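Local coordinates for protein beta-N-acetylhexosaminidase (Bacteroides fragilis, PDB 4PYS) that probably hydrolyses terminal N-acetyl-hexosamine residues from beta-linked glycans, as a family 20 glycoside hydrolase with a TIM-barrel catalytic domain, at residues Q9-T14 / L106-T111; G16-A21 / V122-F127; L391-T396 / Q403-D408; V450-L455 / G492-E497. All blocks are in the same frame, centred on the assembly; numbering follows the deposited sequence.

Contact 1. Residues Q9-T14 / L106-T111. With FMT (formic acid), chain K.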
# COMPACT_ATOMS: atom_id res chain seq x y z
N GLN A 9 0.61 -0.30 -27.78
CA GLN A 9 -0.67 -0.98 -27.70
C GLN A 9 -1.52 -0.38 -26.57
O GLN A 9 -2.41 0.43 -26.82
CB GLN A 9 -0.47 -2.49 -27.50
CG GLN A 9 0.59 -2.87 -26.47
CD GLN A 9 0.44 -4.28 -25.97
OE1 GLN A 9 0.84 -4.59 -24.85
NE2 GLN A 9 -0.14 -5.15 -26.79
N ILE A 10 -1.24 -0.77 -25.33
CA ILE A 10 -2.12 -0.41 -24.23
C ILE A 10 -1.37 -0.01 -22.97
O ILE A 10 -0.20 -0.37 -22.76
CB ILE A 10 -3.09 -1.56 -23.85
CG1 ILE A 10 -2.36 -2.65 -23.09
CG2 ILE A 10 -3.80 -2.14 -25.08
CD1 ILE A 10 -3.29 -3.44 -22.23
N ILE A 11 -2.06 0.73 -22.11
CA ILE A 11 -1.52 1.14 -20.82
C ILE A 11 -2.42 0.58 -19.72
O ILE A 11 -3.65 0.69 -19.81
CB ILE A 11 -1.49 2.68 -20.69
CG1 ILE A 11 -0.47 3.29 -21.66
CG2 ILE A 11 -1.16 3.08 -19.27
CD1 ILE A 11 -0.72 4.79 -21.95
N MSE A 12 -1.82 -0.03 -18.69
CA MSE A 12 -2.57 -0.49 -17.52
C MSE A 12 -2.05 0.19 -16.26
O MSE A 12 -0.83 0.30 -16.07
CB MSE A 12 -2.49 -2.01 -17.35
CG MSE A 12 -2.97 -2.76 -18.56
SE MSE A 12 -3.14 -4.66 -18.24
CE MSE A 12 -4.78 -4.62 -17.21
N PRO A 13 -2.96 0.66 -15.40
CA PRO A 13 -4.42 0.65 -15.52
C PRO A 13 -4.89 1.57 -16.66
O PRO A 13 -4.15 2.47 -17.08
CB PRO A 13 -4.91 1.16 -14.15
CG PRO A 13 -3.73 1.88 -13.54
CD PRO A 13 -2.50 1.23 -14.11
N THR A 14 -6.09 1.33 -17.14
CA THR A 14 -6.61 2.00 -18.34
C THR A 14 -6.74 3.49 -18.12
O THR A 14 -7.37 3.91 -17.14
CB THR A 14 -8.00 1.48 -18.67
OG1 THR A 14 -7.93 0.06 -18.86
CG2 THR A 14 -8.54 2.14 -19.95
N LEU A 106 4.14 6.53 -20.20
CA LEU A 106 5.12 6.56 -21.29
C LEU A 106 5.90 5.24 -21.34
O LEU A 106 6.23 4.75 -22.42
CB LEU A 106 6.09 7.74 -21.13
CG LEU A 106 5.54 9.13 -21.46
CD1 LEU A 106 6.54 10.22 -21.07
CD2 LEU A 106 5.20 9.23 -22.94
N ARG A 107 6.21 4.67 -20.17
CA ARG A 107 6.90 3.38 -20.11
C ARG A 107 6.17 2.32 -20.92
O ARG A 107 6.79 1.54 -21.64
CB ARG A 107 6.96 2.87 -18.67
CG ARG A 107 8.01 3.47 -17.80
CD ARG A 107 7.91 2.84 -16.41
NE ARG A 107 8.46 1.49 -16.34
CZ ARG A 107 8.38 0.72 -15.26
NH1 ARG A 107 7.76 1.17 -14.18
NH2 ARG A 107 8.93 -0.49 -15.25
N GLN A 108 4.84 2.28 -20.76
CA GLN A 108 4.02 1.28 -21.43
C GLN A 108 3.63 1.67 -22.85
O GLN A 108 3.26 0.82 -23.65
CB GLN A 108 2.76 1.00 -20.61
CG GLN A 108 3.07 0.31 -19.30
CD GLN A 108 1.83 -0.10 -18.53
OE1 GLN A 108 0.84 -0.53 -19.12
NE2 GLN A 108 1.89 0.03 -17.22
N TRP A 109 3.72 2.96 -23.17
CA TRP A 109 3.31 3.44 -24.48
C TRP A 109 4.42 3.26 -25.52
O TRP A 109 4.15 3.13 -26.70
CB TRP A 109 2.85 4.90 -24.39
CG TRP A 109 2.12 5.37 -25.61
CD1 TRP A 109 2.55 6.29 -26.53
CD2 TRP A 109 0.81 4.95 -26.04
NE1 TRP A 109 1.60 6.45 -27.51
CE2 TRP A 109 0.53 5.64 -27.23
CE3 TRP A 109 -0.13 4.05 -25.53
CZ2 TRP A 109 -0.68 5.46 -27.93
CZ3 TRP A 109 -1.32 3.87 -26.22
CH2 TRP A 109 -1.59 4.57 -27.41
N ASN A 110 5.67 3.25 -25.06
CA ASN A 110 6.81 2.95 -25.92
C ASN A 110 6.60 1.59 -26.60
O ASN A 110 6.28 0.61 -25.92
CB ASN A 110 8.08 2.92 -25.07
CG ASN A 110 9.30 2.47 -25.84
OD1 ASN A 110 9.43 2.73 -27.04
ND2 ASN A 110 10.22 1.78 -25.16
N THR A 111 6.75 1.52 -27.92
CA THR A 111 6.47 0.27 -28.63
C THR A 111 7.50 -0.81 -28.32
O THR A 111 7.18 -2.01 -28.33
CB THR A 111 6.43 0.46 -30.16
OG1 THR A 111 7.77 0.56 -30.66
CG2 THR A 111 5.63 1.69 -30.54
C FMT K . -5.34 0.81 -22.66
O1 FMT K . -6.56 0.69 -22.85
O2 FMT K . -4.60 1.62 -23.23
O HOH W 1 3.11 -0.85 -26.39
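Gln108 reaches out from the last turn of helix 96-109 and uses both ends of its amide on the backbone of Met12 (selenomethionine in the crystal). Gln108 OE1 takes the amide hydrogen of Met12 N at 2.7 Å in a nearly straight bond of 169°, the donor lying somewhat off the carbonyl plane. On the same head group Gln108 NE2 gives a hydrogen bond to Met12 O at 3.0 Å, this one bent to 145° but in the plane of the accepting carbonyl. Glutamine suits the place because one flat amide carries a donor and an acceptor side by side, and two bonds to one residue fix its rotation as well as its position. Its CG stands anti to the carbonyl carbon (chi1 -67°) and the chain is extended beyond it, which carries the amide straight out to the peptide. Ile11 crosses the stem of this side chain obliquely, its CG1 4.1 Å from Gln108 CB. The same isoleucine meets the indole of Trp109 at about a right angle, with Ile11 CD1 3.7 Å from Trp109 CE3. A branched aliphatic chain can touch both the glutamine stem, through CG1, and the indole, through CD1. A water bridges Gln9 N and Gln108 O. Ile11 N donates to a formic acid molecule, probably from the crystallisation liquor. Trp109 NE1 bonds to Pro120 O, and both Ile11 and Trp109 pack on strand 117-126, whereas Met12 and Gln108 lean on helix 470-486, so the N-terminal loop lies between the sheet and helix of the first domain and a helix near the C terminus.

Contact 2. Residues G16-A21 / V122-F127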
# COMPACT_ATOMS: atom_id res chain seq x y z
N GLY A 16 -8.12 7.33 -18.57
CA GLY A 16 -9.47 7.83 -18.73
C GLY A 16 -9.80 8.18 -20.16
O GLY A 16 -10.92 7.91 -20.62
N LYS A 17 -8.86 8.77 -20.88
CA LYS A 17 -9.10 9.08 -22.29
C LYS A 17 -7.84 8.92 -23.12
O LYS A 17 -6.79 9.46 -22.77
CB LYS A 17 -9.66 10.49 -22.45
CG LYS A 17 -10.11 10.79 -23.88
CD LYS A 17 -10.93 12.07 -23.94
CE LYS A 17 -11.54 12.25 -25.32
NZ LYS A 17 -12.04 13.64 -25.51
N ILE A 18 -7.95 8.17 -24.22
CA ILE A 18 -6.84 7.99 -25.14
C ILE A 18 -7.33 8.26 -26.54
O ILE A 18 -8.26 7.61 -27.01
CB ILE A 18 -6.31 6.55 -25.14
CG1 ILE A 18 -5.73 6.19 -23.79
CG2 ILE A 18 -5.26 6.37 -26.22
CD1 ILE A 18 -5.09 4.80 -23.78
N GLU A 19 -6.70 9.22 -27.22
CA GLU A 19 -7.08 9.55 -28.59
C GLU A 19 -5.89 9.40 -29.52
O GLU A 19 -4.99 10.25 -29.53
CB GLU A 19 -7.59 10.99 -28.68
CG GLU A 19 -8.84 11.27 -27.87
CD GLU A 19 -9.57 12.52 -28.36
OE1 GLU A 19 -10.66 12.37 -28.97
OE2 GLU A 19 -9.07 13.64 -28.13
N ARG A 20 -5.87 8.32 -30.30
CA ARG A 20 -4.78 8.05 -31.23
C ARG A 20 -4.75 9.08 -32.35
O ARG A 20 -5.79 9.57 -32.79
CB ARG A 20 -4.94 6.65 -31.84
CG ARG A 20 -5.00 5.55 -30.81
CD ARG A 20 -3.65 5.37 -30.17
NE ARG A 20 -2.70 4.70 -31.06
CZ ARG A 20 -2.42 3.40 -30.99
NH1 ARG A 20 -3.01 2.64 -30.07
NH2 ARG A 20 -1.55 2.85 -31.82
N ALA A 21 -3.55 9.40 -32.82
CA ALA A 21 -3.39 10.22 -34.02
C ALA A 21 -2.43 9.54 -34.98
O ALA A 21 -1.74 8.59 -34.60
CB ALA A 21 -2.90 11.62 -33.66
N VAL A 122 -0.52 10.53 -30.06
CA VAL A 122 -1.64 10.29 -29.16
C VAL A 122 -1.87 11.51 -28.28
O VAL A 122 -0.98 12.34 -28.09
CB VAL A 122 -1.35 9.06 -28.25
CG1 VAL A 122 -0.31 9.41 -27.19
CG2 VAL A 122 -2.62 8.55 -27.59
N GLU A 123 -3.10 11.66 -27.79
CA GLU A 123 -3.34 12.51 -26.64
C GLU A 123 -3.99 11.67 -25.55
O GLU A 123 -5.03 11.04 -25.76
CB GLU A 123 -4.21 13.71 -27.00
CG GLU A 123 -4.46 14.65 -25.82
CD GLU A 123 -5.09 15.97 -26.23
OE1 GLU A 123 -5.07 16.30 -27.44
OE2 GLU A 123 -5.61 16.67 -25.35
N ILE A 124 -3.35 11.64 -24.38
CA ILE A 124 -3.85 10.89 -23.24
C ILE A 124 -4.16 11.89 -22.14
O ILE A 124 -3.32 12.74 -21.82
CB ILE A 124 -2.78 9.93 -22.73
CG1 ILE A 124 -2.43 8.90 -23.81
CG2 ILE A 124 -3.25 9.22 -21.47
CD1 ILE A 124 -1.15 8.12 -23.50
N THR A 125 -5.37 11.82 -21.59
CA THR A 125 -5.76 12.67 -20.47
C THR A 125 -6.23 11.73 -19.38
O THR A 125 -7.08 10.86 -19.63
CB THR A 125 -6.91 13.61 -20.85
OG1 THR A 125 -6.58 14.30 -22.06
CG2 THR A 125 -7.14 14.62 -19.74
N ASP A 126 -5.69 11.87 -18.17
CA ASP A 126 -5.83 10.77 -17.21
C ASP A 126 -5.74 11.28 -15.77
O ASP A 126 -5.02 12.24 -15.47
CB ASP A 126 -4.72 9.74 -17.50
CG ASP A 126 -5.01 8.38 -16.92
OD1 ASP A 126 -6.19 8.09 -16.59
OD2 ASP A 126 -4.04 7.57 -16.83
N PHE A 127 -6.52 10.66 -14.88
CA PHE A 127 -6.53 11.01 -13.47
C PHE A 127 -7.24 9.90 -12.69
O PHE A 127 -8.09 9.18 -13.27
CB PHE A 127 -7.23 12.37 -13.24
CG PHE A 127 -8.50 12.53 -14.00
CD1 PHE A 127 -9.70 12.03 -13.50
CD2 PHE A 127 -8.51 13.17 -15.23
CE1 PHE A 127 -10.89 12.19 -14.20
CE2 PHE A 127 -9.69 13.33 -15.95
CZ PHE A 127 -10.87 12.83 -15.43
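Val122 turns CG2 anti to its backbone N, and Ile18 does the same with its own CG2 while CG1 lies beside the N (chi1 -64°); these rotations bring Ile18 CG2 to 3.7 Å from Val122 CG2. Ile18 lies diagonally from Val122, since its direct non-hydrogen-bonded partner is Ile124 and that of Val122 is Arg20. The antiparallel strands 17-21 and 122-126 run 4.7 Å apart at 173°. Beta-branched residues suit such strands, and the buried Val122 and Ile124 also meet Trp109 and Ile11 respectively; the exposed Arg20 shares their face. Lys17, Glu19, Glu123 and Thr125 occupy the other, polar face. Lys17 with Thr125 and Glu19 with Glu123 are the hydrogen-bonded pairs; Glu19 N reaches Glu123 O at 2.9 Å, and only the bond from Lys17 N to Thr125 O is weak. Asp126 has CG anti to its N (chi1 -161°), and from there OD1 accepts from Gly16 N, which comes from above the carboxylate plane. That oxygen also bonds Trp462 NE1 of the catalytic domain. Two donors on one buried carboxylate oxygen would favour its charged form. Glu19 and Glu123, near but not touching, should repel mildly, which a long salt bridge from Lys17 NZ to Glu19 OE1 may offset.

Contact 3. Residues L391-T396 / Q403-D408. With FMT (formic acid), chain H.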
# COMPACT_ATOMS: atom_id res chain seq x y z
N LEU A 391 -4.71 -10.71 -1.50
CA LEU A 391 -4.02 -11.50 -2.52
C LEU A 391 -3.30 -12.71 -1.95
O LEU A 391 -2.85 -13.59 -2.70
CB LEU A 391 -3.04 -10.59 -3.28
CG LEU A 391 -3.74 -9.43 -3.97
CD1 LEU A 391 -2.73 -8.34 -4.34
CD2 LEU A 391 -4.47 -9.93 -5.21
N ASN A 392 -3.18 -12.78 -0.62
CA ASN A 392 -2.69 -14.00 0.01
C ASN A 392 -3.68 -15.17 -0.11
O ASN A 392 -3.29 -16.33 0.05
CB ASN A 392 -2.32 -13.76 1.48
CG ASN A 392 -3.39 -13.01 2.23
OD1 ASN A 392 -3.69 -11.85 1.92
ND2 ASN A 392 -3.98 -13.66 3.24
N PHE A 393 -4.95 -14.88 -0.39
CA PHE A 393 -5.90 -15.96 -0.64
C PHE A 393 -5.49 -16.56 -1.98
O PHE A 393 -5.44 -15.84 -2.99
CB PHE A 393 -7.34 -15.45 -0.76
CG PHE A 393 -7.96 -15.02 0.55
CD1 PHE A 393 -7.19 -14.77 1.67
CD2 PHE A 393 -9.34 -14.86 0.64
CE1 PHE A 393 -7.78 -14.37 2.88
CE2 PHE A 393 -9.95 -14.47 1.84
CZ PHE A 393 -9.16 -14.22 2.96
N PRO A 394 -5.17 -17.85 -2.01
CA PRO A 394 -4.75 -18.48 -3.27
C PRO A 394 -5.97 -18.77 -4.16
O PRO A 394 -7.08 -18.51 -3.73
CB PRO A 394 -4.09 -19.77 -2.81
CG PRO A 394 -4.78 -20.11 -1.51
CD PRO A 394 -5.09 -18.78 -0.86
N LEU A 395 -5.75 -19.27 -5.37
CA LEU A 395 -6.88 -19.62 -6.24
C LEU A 395 -7.46 -21.00 -5.92
O LEU A 395 -8.61 -21.29 -6.28
CB LEU A 395 -6.48 -19.56 -7.71
CG LEU A 395 -6.63 -18.22 -8.44
CD1 LEU A 395 -5.57 -17.20 -7.97
CD2 LEU A 395 -6.56 -18.45 -9.94
N THR A 396 -6.65 -21.84 -5.28
CA THR A 396 -7.08 -23.19 -4.87
C THR A 396 -6.51 -23.40 -3.47
O THR A 396 -5.54 -22.73 -3.10
CB THR A 396 -6.57 -24.28 -5.84
OG1 THR A 396 -5.15 -24.15 -6.01
CG2 THR A 396 -7.24 -24.14 -7.21
N GLN A 403 -11.18 -23.70 0.83
CA GLN A 403 -11.95 -23.18 -0.30
C GLN A 403 -12.56 -21.81 -0.00
O GLN A 403 -12.64 -20.94 -0.88
CB GLN A 403 -13.06 -24.17 -0.65
CG GLN A 403 -13.83 -23.78 -1.89
CD GLN A 403 -12.95 -23.72 -3.13
OE1 GLN A 403 -12.07 -24.55 -3.31
NE2 GLN A 403 -13.19 -22.72 -3.98
N ALA A 404 -12.99 -21.61 1.24
CA ALA A 404 -13.62 -20.35 1.65
C ALA A 404 -12.70 -19.13 1.54
O ALA A 404 -13.19 -18.00 1.42
CB ALA A 404 -14.17 -20.48 3.07
N ARG A 405 -11.39 -19.34 1.59
CA ARG A 405 -10.46 -18.22 1.42
C ARG A 405 -9.63 -18.40 0.15
O ARG A 405 -8.40 -18.41 0.18
CB ARG A 405 -9.57 -18.04 2.65
CG ARG A 405 -10.36 -17.63 3.89
CD ARG A 405 -9.45 -17.12 5.01
NE ARG A 405 -8.57 -18.17 5.49
CZ ARG A 405 -7.40 -17.95 6.09
NH1 ARG A 405 -6.65 -18.96 6.49
NH2 ARG A 405 -6.97 -16.71 6.28
N THR A 406 -10.35 -18.54 -0.96
CA THR A 406 -9.75 -18.57 -2.29
C THR A 406 -10.60 -17.69 -3.19
O THR A 406 -11.80 -17.52 -2.93
CB THR A 406 -9.71 -19.99 -2.90
OG1 THR A 406 -11.04 -20.50 -3.08
CG2 THR A 406 -8.93 -20.96 -1.99
N PHE A 407 -9.99 -17.14 -4.23
CA PHE A 407 -10.72 -16.44 -5.29
C PHE A 407 -9.85 -16.22 -6.52
O PHE A 407 -8.62 -16.29 -6.44
CB PHE A 407 -11.32 -15.10 -4.80
CG PHE A 407 -10.30 -14.06 -4.40
CD1 PHE A 407 -9.81 -13.15 -5.34
CD2 PHE A 407 -9.88 -13.94 -3.09
CE1 PHE A 407 -8.89 -12.18 -4.99
CE2 PHE A 407 -8.95 -12.96 -2.73
CZ PHE A 407 -8.46 -12.09 -3.67
N ASP A 408 -10.47 -15.94 -7.67
CA ASP A 408 -9.68 -15.73 -8.87
C ASP A 408 -9.91 -14.37 -9.52
O ASP A 408 -10.54 -13.47 -8.93
CB ASP A 408 -9.87 -16.90 -9.87
CG ASP A 408 -11.24 -16.90 -10.55
OD1 ASP A 408 -12.04 -15.97 -10.34
OD2 ASP A 408 -11.50 -17.85 -11.32
C FMT H . -8.83 -13.06 6.34
O1 FMT H . -10.05 -13.00 6.38
O2 FMT H . -8.20 -14.12 6.34
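Arg405 lies across the ring of Phe393, and its side chain can be followed outward atom by atom. Arg405 CB sits over the centre of the Phe393 ring, 3.7 Å from the centroid and 11° off the normal, a CH-pi contact. Arg405 CG moves on towards the rim, 3.7 Å from Phe393 CZ, and Arg405 CD reaches 3.6 Å from the same CZ. The chain then bends at chi3 (-64°), and the guanidinium stands at 75° to the ring plane. At the tip Arg405 NH2 gives a hydrogen bond to O2 of a formic acid, probably from the crystallisation liquor, at 2.9 Å in the guanidinium plane, while NH1 bonds to Gly400 O. Arginine suits the spot by having a long apolar stem to lie on an aromatic face before its charge begins. These two segments are arms of one irregular loop between helices 386-389 and 409-415 of the TIM-barrel catalytic domain, and Asp408 is the N-cap of the second helix. A single backbone bond joins them, from Phe407 N to Pro394 O at 3.3 Å. Phe407 brings CE2 to 3.6 Å from Phe393 CB, and its ring also forms a cation-pi contact with Arg453. Arg405 O, 3.3 Å from Phe393 CB, is buried with no polar partner. Leu395 passes Asp408 at about a right angle, its CD2 3.7 Å from Asp408 CB, with Trp505 packed on the leucine.

Contact 4. Residues V450-L455 / G492-E497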
# COMPACT_ATOMS: atom_id res chain seq x y z
N VAL A 450 0.33 -12.32 -6.05
CA VAL A 450 0.03 -10.92 -6.35
C VAL A 450 -0.48 -10.72 -7.79
O VAL A 450 -1.47 -10.02 -8.00
CB VAL A 450 1.25 -10.05 -6.08
CG1 VAL A 450 1.00 -8.61 -6.56
CG2 VAL A 450 1.56 -10.05 -4.57
N PHE A 451 0.20 -11.35 -8.76
CA PHE A 451 -0.18 -11.22 -10.18
C PHE A 451 -0.88 -12.46 -10.70
O PHE A 451 -0.44 -13.57 -10.42
CB PHE A 451 1.08 -11.00 -11.03
CG PHE A 451 1.70 -9.64 -10.84
CD1 PHE A 451 2.63 -9.42 -9.84
CD2 PHE A 451 1.31 -8.58 -11.65
CE1 PHE A 451 3.18 -8.16 -9.66
CE2 PHE A 451 1.86 -7.32 -11.48
CZ PHE A 451 2.80 -7.12 -10.48
N PRO A 452 -1.91 -12.28 -11.54
CA PRO A 452 -2.39 -11.02 -12.12
C PRO A 452 -3.50 -10.33 -11.34
O PRO A 452 -3.96 -9.31 -11.80
CB PRO A 452 -2.97 -11.47 -13.48
CG PRO A 452 -3.49 -12.85 -13.19
CD PRO A 452 -2.51 -13.46 -12.21
N ARG A 453 -3.94 -10.86 -10.21
CA ARG A 453 -5.12 -10.27 -9.58
C ARG A 453 -4.93 -8.82 -9.14
O ARG A 453 -5.89 -8.04 -9.10
CB ARG A 453 -5.64 -11.15 -8.45
CG ARG A 453 -6.21 -12.48 -8.96
CD ARG A 453 -6.54 -13.44 -7.80
NE ARG A 453 -5.35 -13.69 -6.99
CZ ARG A 453 -5.36 -14.27 -5.80
NH1 ARG A 453 -6.50 -14.69 -5.27
NH2 ARG A 453 -4.22 -14.43 -5.13
N ILE A 454 -3.70 -8.43 -8.82
CA ILE A 454 -3.49 -7.01 -8.46
C ILE A 454 -3.82 -6.05 -9.61
O ILE A 454 -4.12 -4.88 -9.40
CB ILE A 454 -2.05 -6.76 -7.95
CG1 ILE A 454 -1.99 -5.40 -7.22
CG2 ILE A 454 -1.03 -6.83 -9.09
CD1 ILE A 454 -1.03 -5.36 -6.09
N LEU A 455 -3.78 -6.55 -10.84
CA LEU A 455 -4.07 -5.67 -11.97
C LEU A 455 -5.54 -5.28 -11.96
O LEU A 455 -5.89 -4.19 -12.39
CB LEU A 455 -3.72 -6.37 -13.29
CG LEU A 455 -2.24 -6.69 -13.49
CD1 LEU A 455 -2.03 -7.46 -14.79
CD2 LEU A 455 -1.44 -5.40 -13.54
N GLY A 492 1.09 -15.59 -11.51
CA GLY A 492 0.47 -16.85 -11.11
C GLY A 492 -0.75 -17.11 -12.00
O GLY A 492 -0.94 -16.38 -12.98
N PRO A 493 -1.58 -18.12 -11.66
CA PRO A 493 -2.76 -18.41 -12.48
C PRO A 493 -3.82 -17.32 -12.36
O PRO A 493 -3.94 -16.66 -11.32
CB PRO A 493 -3.27 -19.76 -11.92
CG PRO A 493 -2.80 -19.77 -10.49
CD PRO A 493 -1.47 -19.02 -10.49
N ALA A 494 -4.57 -17.09 -13.44
CA ALA A 494 -5.57 -16.02 -13.46
C ALA A 494 -6.95 -16.55 -13.10
O ALA A 494 -7.67 -15.97 -12.29
CB ALA A 494 -5.61 -15.37 -14.84
N LEU A 495 -7.32 -17.65 -13.74
CA LEU A 495 -8.62 -18.26 -13.52
C LEU A 495 -8.45 -19.57 -12.78
O LEU A 495 -7.40 -20.22 -12.86
CB LEU A 495 -9.36 -18.48 -14.84
CG LEU A 495 -9.70 -17.21 -15.62
CD1 LEU A 495 -10.53 -17.54 -16.85
CD2 LEU A 495 -10.43 -16.22 -14.73
N LYS A 496 -9.48 -19.95 -12.04
CA LYS A 496 -9.41 -21.16 -11.23
C LYS A 496 -8.98 -22.35 -12.10
O LYS A 496 -8.20 -23.20 -11.66
CB LYS A 496 -10.76 -21.41 -10.54
CG LYS A 496 -10.68 -22.26 -9.28
CD LYS A 496 -12.05 -22.42 -8.63
N GLU A 497 -9.44 -22.36 -13.35
CA GLU A 497 -9.10 -23.40 -14.32
C GLU A 497 -7.60 -23.44 -14.67
O GLU A 497 -7.05 -24.52 -14.93
CB GLU A 497 -9.91 -23.21 -15.60
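This small, buried contact joins a helix junction of the catalytic domain to the C-terminal tail: one backbone hydrogen bond beside one apolar touch. Residues 450-455 span the break between helix 447-450 and helix 453-462, while the tail residues Gly492 to Glu497 lead into helix 496-499. Gly492 N donates to Phe451 O at 2.8 Å with an angle of 155°, the donor standing 39° out of the carbonyl plane. Glycine fits because a side chain here would collide with the ring of Pro493 that follows. Pro452, after a cis peptide bond, meets the tail through CG and CD of its ring. Pro452 CD lies 3.4 Å from Gly492 O and 3.6 Å from Pro493 O, while Pro452 CG meets Ala494 CB at 3.7 Å. A methyl is small enough to sit against the proline ring, and Tyr474 of helix 470-486 packs on the same alanine. Within 450-455, Ile454 CG2 lies over one face of the Phe451 ring, offset toward the rim. Phe451, the first residue to leave helical geometry after helix 447-450, turns its carbonyl to the tail. The proline CD carbon, next to the ring nitrogen, is slightly polarised, which probably makes its closeness to two carbonyl oxygens mildly favourable, leaving the join dependent on backbone polarity and close apolar fit rather than on charge.

How the contacts relate
From the N terminus, the loop 9-14 and strand 17-21 come first, and each returns to a partner about a hundred residues later, helix 96-109 and strand 117-126. Contacts 1 and 2 therefore cross along the chain, and they touch where Ile11 and Trp109 meet Ile124, Val122 and Arg20, tying helix and sheet of the first domain together. Contact 3 then closes a short loop within the catalytic domain, and contact 4 follows in series, closing a longer loop that contains helix 470-486. These last two touch through Arg453, bonded to Phe393 O, and through Lys496 N, bonded to Asp408 OD2, which brings the C-terminal tail against the barrel's loop.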